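Local coordinates for protein ylmH (Streptococcus pneumoniae, PDB 2FPH) that probably takes part in cell division and probably binds nucleic acid, with a putative RNA-binding domain of RRM type, at residues P34-H39 / E65-L70; S86-V91 / I131-Q136. All blocks are in the same frame, centred on the assembly; numbering follows the deposited sequence.

Interaction 1: residues P34-H39 / E65-L70; sequences PFINPH and EYVRVL
Ile-36 and Val-67 face each other as a single antiparallel bridge, a hydrogen-bonded pair that joins the residues before helix 38-50 to the run leading into strand 69-72 in the N-terminal part of YlmH. Two backbone bonds make the bridge: Ile-36 N gives to Val-67 O at 2.8 Å, and Val-67 N returns one to Ile-36 O at 3.0 Å. Each carbonyl also meets an alpha carbon, Phe-35 CA lying 3.3 Å from Val-67 O and Tyr-66 CA the same distance from Ile-36 O.

The apolar contacts include a CH-pi interaction. Arg-68 CG sits over the centre of one face of the Phe-35 ring, 3.7 Å from its centroid, while CD covers the CE2 and CZ rim of that face. Thus the aliphatic part of the arginine covers the ring, while its NE donates to the Thr-33 carbonyl. Branched Ile-36 meets Val-67 CG2 through CG1; with CD1 anti to CA (chi2 174°), it extends to Val-69 CG2 at 3.8 Å.

Where the helix begins, Asn-37 is the N-cap: its OD1 accepts from Gln-40 N, a task suited to a short amide. Proline fits the first turn, where no helical partner for its nitrogen is needed. The ring of Pro-38 lies against Glu-65, with CG 3.3 Å from Glu-65 O.

Interaction 2: residues S86-V91 / I131-Q136; sequences SLQEIV and IMINQQ
Leu-87 and Met-132 point to one face of an antiparallel sheet, and Ser-86, Gln-88, Ile-131 and Ile-133 to the other. They belong to two strands of the putative RNA-binding domain, and the N-to-C directions of segments 86-91 and 131-134 differ by 137°. Leu-87 and Met-132 form the non-hydrogen-bonded pair; their side chains cross obliquely, Leu-87 CD1 meeting Met-132 CG at 4.2 Å.

On the face of Ser-86, Gln-88, Ile-131 and Ile-133, Ile-133 carries CG1 between the backbone N and carbonyl carbon (chi1 68°), which brings it to 3.7 Å from Ser-86 CB. Its CD1 then reaches Gln-88 CG at 4.0 Å, the two chains passing at a slant. Ile-131 instead sets CG2 beside Gln-88 CB and, farther along, Ile-90 CD1. Phe-141 of helix 138-144 packs on Ile-131 and Ile-133, so branched apolar residues suit this helix-covered face.

Gln-88 bends at chi2 (-68°), which turns CD back; NE2 donates to Ser-86 OG at 2.8 Å with the hydroxyl close to the amide plane. The amide is gripped at its other end too, OE1 accepting from Gln-142, while Ser-86 OG also bonds to Glu-157.

Backbone bonds flank the central pair: Ser-86 with Ile-133 and Gln-88 with Ile-131, each exchanging two. The pairing therefore satisfies the backbone N-H and C=O of these four residues, while the linked amide and hydroxyl let polar groups lie buried among aliphatic ones.

In the fold
From the N terminus, the chain enters residues 34-39, runs through helix 38-50 and strand 54-57, and returns at 65-70, where interaction 1 closes that loop. Strand 69-72 then leads on to strand 85-91. Interaction 2 closes a second, longer excursion, through helix 97-105 and strand 119-123, when 131-136 pairs with 86-91. The contacts stand in series, neither nested nor crossing: the first ties together the N-terminal part, the second the sheet of the putative RNA-binding domain. Their centres are about 15 Å apart, yet they touch: Phe-35 CE2 packs 3.6 Å from Asn-134 N, and Arg-68 NH1 lies 3.3 Å from Asn-134 CG, bringing the two parts together.

Interaction 1: residues P34-H39 / E65-L70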
loop_
_atom_site.group_PDB
_atom_site.type_symbol
_atom_site.label_atom_id
_atom_site.label_comp_id
_atom_site.label_asym_id
_atom_site.label_seq_id
_atom_site.Cartn_x
_atom_site.Cartn_y
_atom_site.Cartn_z
ATOM N N PRO A 34 -3.416 -5.794 -1.852
ATOM C CA PRO A 34 -2.783 -4.600 -2.406
ATOM C C PRO A 34 -2.902 -3.450 -1.433
ATOM O O PRO A 34 -3.533 -3.561 -0.378
ATOM C CB PRO A 34 -3.643 -4.285 -3.617
ATOM C CG PRO A 34 -4.555 -5.394 -3.780
ATOM C CD PRO A 34 -4.663 -6.129 -2.547
ATOM N N PHE A 35 -2.397 -2.280 -1.834
ATOM C CA PHE A 35 -2.698 -1.102 -1.011
ATOM C C PHE A 35 -4.194 -0.741 -1.056
ATOM O O PHE A 35 -4.802 -0.687 -2.138
ATOM C CB PHE A 35 -1.858 0.083 -1.395
ATOM C CG PHE A 35 -0.431 -0.021 -0.965
ATOM C CD1 PHE A 35 -0.073 0.439 0.300
ATOM C CD2 PHE A 35 0.552 -0.517 -1.787
ATOM C CE1 PHE A 35 1.237 0.422 0.741
ATOM C CE2 PHE A 35 1.909 -0.564 -1.333
ATOM C CZ PHE A 35 2.232 -0.048 -0.055
ATOM N N ILE A 36 -4.740 -0.502 0.133
ATOM C CA ILE A 36 -6.144 -0.089 0.330
ATOM C C ILE A 36 -6.233 1.111 1.242
ATOM O O ILE A 36 -5.292 1.429 1.990
ATOM C CB ILE A 36 -6.960 -1.304 0.915
ATOM C CG1 ILE A 36 -6.462 -1.768 2.288
ATOM C CG2 ILE A 36 -6.967 -2.479 -0.060
ATOM C CD1 ILE A 36 -7.343 -2.867 2.924
ATOM N N ASN A 37 -7.347 1.836 1.152
ATOM C CA ASN A 37 -7.562 3.047 1.938
ATOM C C ASN A 37 -8.096 2.742 3.340
ATOM O O ASN A 37 -8.361 1.579 3.666
ATOM C CB ASN A 37 -8.388 4.078 1.119
ATOM C CG ASN A 37 -9.850 3.716 1.008
ATOM O OD1 ASN A 37 -10.429 3.081 1.885
ATOM N ND2 ASN A 37 -10.490 4.205 -0.051
ATOM N N PRO A 38 -8.078 3.711 4.246
ATOM C CA PRO A 38 -8.490 3.468 5.628
ATOM C C PRO A 38 -9.933 2.921 5.809
ATOM O O PRO A 38 -10.180 2.097 6.649
ATOM C CB PRO A 38 -8.340 4.841 6.241
ATOM C CG PRO A 38 -7.256 5.444 5.452
ATOM C CD PRO A 38 -7.599 5.102 4.053
ATOM N N HIS A 39 -10.838 3.346 4.968
ATOM C CA HIS A 39 -12.177 2.814 5.031
ATOM C C HIS A 39 -12.244 1.355 4.632
ATOM O O HIS A 39 -12.861 0.590 5.317
ATOM C CB HIS A 39 -13.117 3.554 4.137
ATOM C CG HIS A 39 -14.510 3.026 4.232
ATOM N ND1 HIS A 39 -15.312 3.264 5.324
ATOM C CD2 HIS A 39 -15.270 2.333 3.342
ATOM C CE1 HIS A 39 -16.494 2.698 5.132
ATOM N NE2 HIS A 39 -16.497 2.129 3.937
ATOM N N GLU A 65 -1.676 6.257 5.735
ATOM C CA GLU A 65 -3.065 6.273 5.279
ATOM C C GLU A 65 -3.419 5.021 4.470
ATOM O O GLU A 65 -4.270 4.209 4.871
ATOM C CB GLU A 65 -3.376 7.556 4.521
ATOM C CG GLU A 65 -3.370 8.798 5.430
ATOM C CD GLU A 65 -4.029 8.597 6.811
ATOM O OE1 GLU A 65 -5.277 8.423 6.879
ATOM O OE2 GLU A 65 -3.306 8.638 7.861
ATOM N N TYR A 66 -2.748 4.856 3.355
ATOM C CA TYR A 66 -2.813 3.604 2.571
ATOM C C TYR A 66 -2.047 2.506 3.287
ATOM O O TYR A 66 -0.925 2.687 3.751
ATOM C CB TYR A 66 -2.309 3.835 1.142
ATOM C CG TYR A 66 -3.210 4.816 0.479
ATOM C CD1 TYR A 66 -4.497 4.475 0.115
ATOM C CD2 TYR A 66 -2.811 6.129 0.315
ATOM C CE1 TYR A 66 -5.373 5.461 -0.452
ATOM C CE2 TYR A 66 -3.671 7.107 -0.198
ATOM C CZ TYR A 66 -4.909 6.771 -0.585
ATOM O OH TYR A 66 -5.686 7.775 -1.083
ATOM N N VAL A 67 -2.630 1.313 3.292
ATOM C CA VAL A 67 -2.059 0.166 3.974
ATOM C C VAL A 67 -2.167 -1.078 3.158
ATOM O O VAL A 67 -2.953 -1.165 2.233
ATOM C CB VAL A 67 -2.704 -0.065 5.380
ATOM C CG1 VAL A 67 -2.493 1.092 6.255
ATOM C CG2 VAL A 67 -4.180 -0.365 5.258
ATOM N N ARG A 68 -1.350 -2.063 3.486
ATOM C CA ARG A 68 -1.609 -3.432 3.018
ATOM C C ARG A 68 -1.978 -4.299 4.197
ATOM O O ARG A 68 -1.587 -4.047 5.360
ATOM C CB ARG A 68 -0.397 -4.022 2.292
ATOM C CG ARG A 68 0.143 -3.217 1.169
ATOM C CD ARG A 68 1.306 -3.848 0.393
ATOM N NE ARG A 68 0.870 -4.994 -0.398
ATOM C CZ ARG A 68 1.654 -5.722 -1.153
ATOM N NH1 ARG A 68 2.925 -5.453 -1.179
ATOM N NH2 ARG A 68 1.162 -6.687 -1.936
ATOM N N VAL A 69 -2.791 -5.323 3.940
ATOM C CA VAL A 69 -3.299 -6.144 4.997
ATOM C C VAL A 69 -2.909 -7.563 4.763
ATOM O O VAL A 69 -2.893 -8.073 3.618
ATOM C CB VAL A 69 -4.890 -5.995 5.118
ATOM C CG1 VAL A 69 -5.578 -7.071 5.929
ATOM C CG2 VAL A 69 -5.301 -4.606 5.672
ATOM N N LEU A 70 -2.622 -8.227 5.857
ATOM C CA LEU A 70 -2.342 -9.652 5.779
ATOM C C LEU A 70 -3.476 -10.406 6.442
ATOM O O LEU A 70 -3.873 -10.111 7.574
ATOM C CB LEU A 70 -1.029 -9.903 6.462
ATOM C CG LEU A 70 0.255 -9.671 5.741
ATOM C CD1 LEU A 70 1.366 -9.593 6.762
ATOM C CD2 LEU A 70 0.353 -10.892 4.726
#

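Interaction 2: residues S86-V91 / I131-Q136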
loop_
_atom_site.group_PDB
_atom_site.type_symbol
_atom_site.label_atom_id
_atom_site.label_comp_id
_atom_site.label_asym_id
_atom_site.label_seq_id
_atom_site.Cartn_x
_atom_site.Cartn_y
_atom_site.Cartn_z
ATOM N N SER A 86 8.312 -1.307 0.581
ATOM C CA SER A 86 9.631 -0.657 0.524
ATOM C C SER A 86 9.398 0.853 0.704
ATOM O O SER A 86 8.393 1.389 0.205
ATOM C CB SER A 86 10.232 -0.919 -0.848
ATOM O OG SER A 86 11.568 -0.477 -1.003
ATOM N N LEU A 87 10.265 1.548 1.431
ATOM C CA LEU A 87 10.198 2.997 1.436
ATOM C C LEU A 87 11.240 3.466 0.437
ATOM O O LEU A 87 12.412 3.096 0.565
ATOM C CB LEU A 87 10.495 3.603 2.803
ATOM C CG LEU A 87 10.433 5.105 3.077
ATOM C CD1 LEU A 87 9.110 5.751 2.912
ATOM C CD2 LEU A 87 10.982 5.417 4.486
ATOM N N GLN A 88 10.848 4.332 -0.494
ATOM C CA GLN A 88 11.790 4.914 -1.445
ATOM C C GLN A 88 11.857 6.411 -1.246
ATOM O O GLN A 88 10.842 7.102 -1.311
ATOM C CB GLN A 88 11.365 4.611 -2.907
ATOM C CG GLN A 88 11.370 3.124 -3.240
ATOM C CD GLN A 88 12.760 2.536 -3.260
ATOM O OE1 GLN A 88 13.643 3.007 -4.002
ATOM N NE2 GLN A 88 12.967 1.477 -2.468
ATOM N N GLU A 89 13.079 6.897 -1.010
ATOM C CA GLU A 89 13.349 8.325 -1.079
ATOM C C GLU A 89 13.441 8.763 -2.520
ATOM O O GLU A 89 14.109 8.119 -3.339
ATOM C CB GLU A 89 14.681 8.669 -0.435
ATOM C CG GLU A 89 14.852 10.167 -0.298
ATOM C CD GLU A 89 14.483 10.704 1.065
ATOM O OE1 GLU A 89 14.460 9.927 2.050
ATOM O OE2 GLU A 89 14.252 11.933 1.134
ATOM N N ILE A 90 12.782 9.874 -2.818
ATOM C CA ILE A 90 12.793 10.454 -4.168
ATOM C C ILE A 90 13.879 11.503 -4.084
ATOM O O ILE A 90 13.606 12.626 -3.659
ATOM C CB ILE A 90 11.432 11.057 -4.558
ATOM C CG1 ILE A 90 10.336 9.973 -4.568
ATOM C CG2 ILE A 90 11.487 11.642 -5.965
ATOM C CD1 ILE A 90 8.909 10.448 -4.790
ATOM N N VAL A 91 15.108 11.084 -4.407
ATOM C CA VAL A 91 16.299 11.923 -4.316
ATOM C C VAL A 91 16.332 12.936 -5.485
ATOM O O VAL A 91 16.450 12.580 -6.656
ATOM C CB VAL A 91 17.641 11.104 -4.217
ATOM C CG1 VAL A 91 18.817 12.019 -4.041
ATOM C CG2 VAL A 91 17.588 10.115 -3.004
ATOM N N ILE A 131 8.135 7.727 -1.278
ATOM C CA ILE A 131 6.958 6.913 -1.594
ATOM C C ILE A 131 7.095 5.496 -1.036
ATOM O O ILE A 131 8.208 4.955 -1.043
ATOM C CB ILE A 131 6.751 6.952 -3.144
ATOM C CG1 ILE A 131 5.457 6.251 -3.529
ATOM C CG2 ILE A 131 8.007 6.407 -3.903
ATOM C CD1 ILE A 131 5.110 6.362 -4.926
ATOM N N MET A 132 5.977 4.961 -0.497
ATOM C CA MET A 132 5.848 3.603 0.003
ATOM C C MET A 132 5.315 2.761 -1.151
ATOM O O MET A 132 4.277 3.101 -1.734
ATOM C CB MET A 132 4.829 3.588 1.155
ATOM C CG MET A 132 5.184 4.560 2.239
ATOM S SD MET A 132 4.259 4.364 3.823
ATOM C CE MET A 132 5.475 4.837 4.906
ATOM N N ILE A 133 6.065 1.745 -1.549
ATOM C CA ILE A 133 5.689 0.884 -2.692
ATOM C C ILE A 133 5.624 -0.571 -2.382
ATOM O O ILE A 133 6.188 -1.019 -1.413
ATOM C CB ILE A 133 6.681 1.079 -3.861
ATOM C CG1 ILE A 133 8.076 0.526 -3.485
ATOM C CG2 ILE A 133 6.699 2.562 -4.276
ATOM C CD1 ILE A 133 8.925 0.292 -4.680
ATOM N N ASN A 134 4.903 -1.304 -3.205
ATOM C CA ASN A 134 4.875 -2.777 -3.183
ATOM C C ASN A 134 6.242 -3.223 -3.708
ATOM O O ASN A 134 6.601 -2.876 -4.793
ATOM C CB ASN A 134 3.755 -3.209 -4.105
ATOM C CG ASN A 134 3.699 -4.719 -4.353
ATOM O OD1 ASN A 134 4.675 -5.435 -4.205
ATOM N ND2 ASN A 134 2.480 -5.212 -4.651
ATOM N N GLN A 135 7.040 -3.930 -2.888
ATOM C CA GLN A 135 8.458 -4.161 -3.210
ATOM C C GLN A 135 8.598 -5.116 -4.374
ATOM O O GLN A 135 9.671 -5.250 -4.920
ATOM C CB GLN A 135 9.187 -4.829 -2.048
ATOM C CG GLN A 135 9.211 -4.137 -0.680
ATOM C CD GLN A 135 10.187 -4.835 0.292
ATOM O OE1 GLN A 135 10.953 -4.172 1.079
ATOM N NE2 GLN A 135 10.181 -6.184 0.235
ATOM N N GLN A 136 7.545 -5.855 -4.696
ATOM C CA GLN A 136 7.540 -6.673 -5.908
ATOM C C GLN A 136 7.751 -5.833 -7.175
ATOM O O GLN A 136 8.255 -6.343 -8.203
ATOM C CB GLN A 136 6.223 -7.500 -5.986
ATOM C CG GLN A 136 6.319 -8.763 -6.792
ATOM C CD GLN A 136 5.108 -9.663 -6.598
ATOM O OE1 GLN A 136 4.337 -9.892 -7.535
ATOM N NE2 GLN A 136 4.923 -10.140 -5.394
#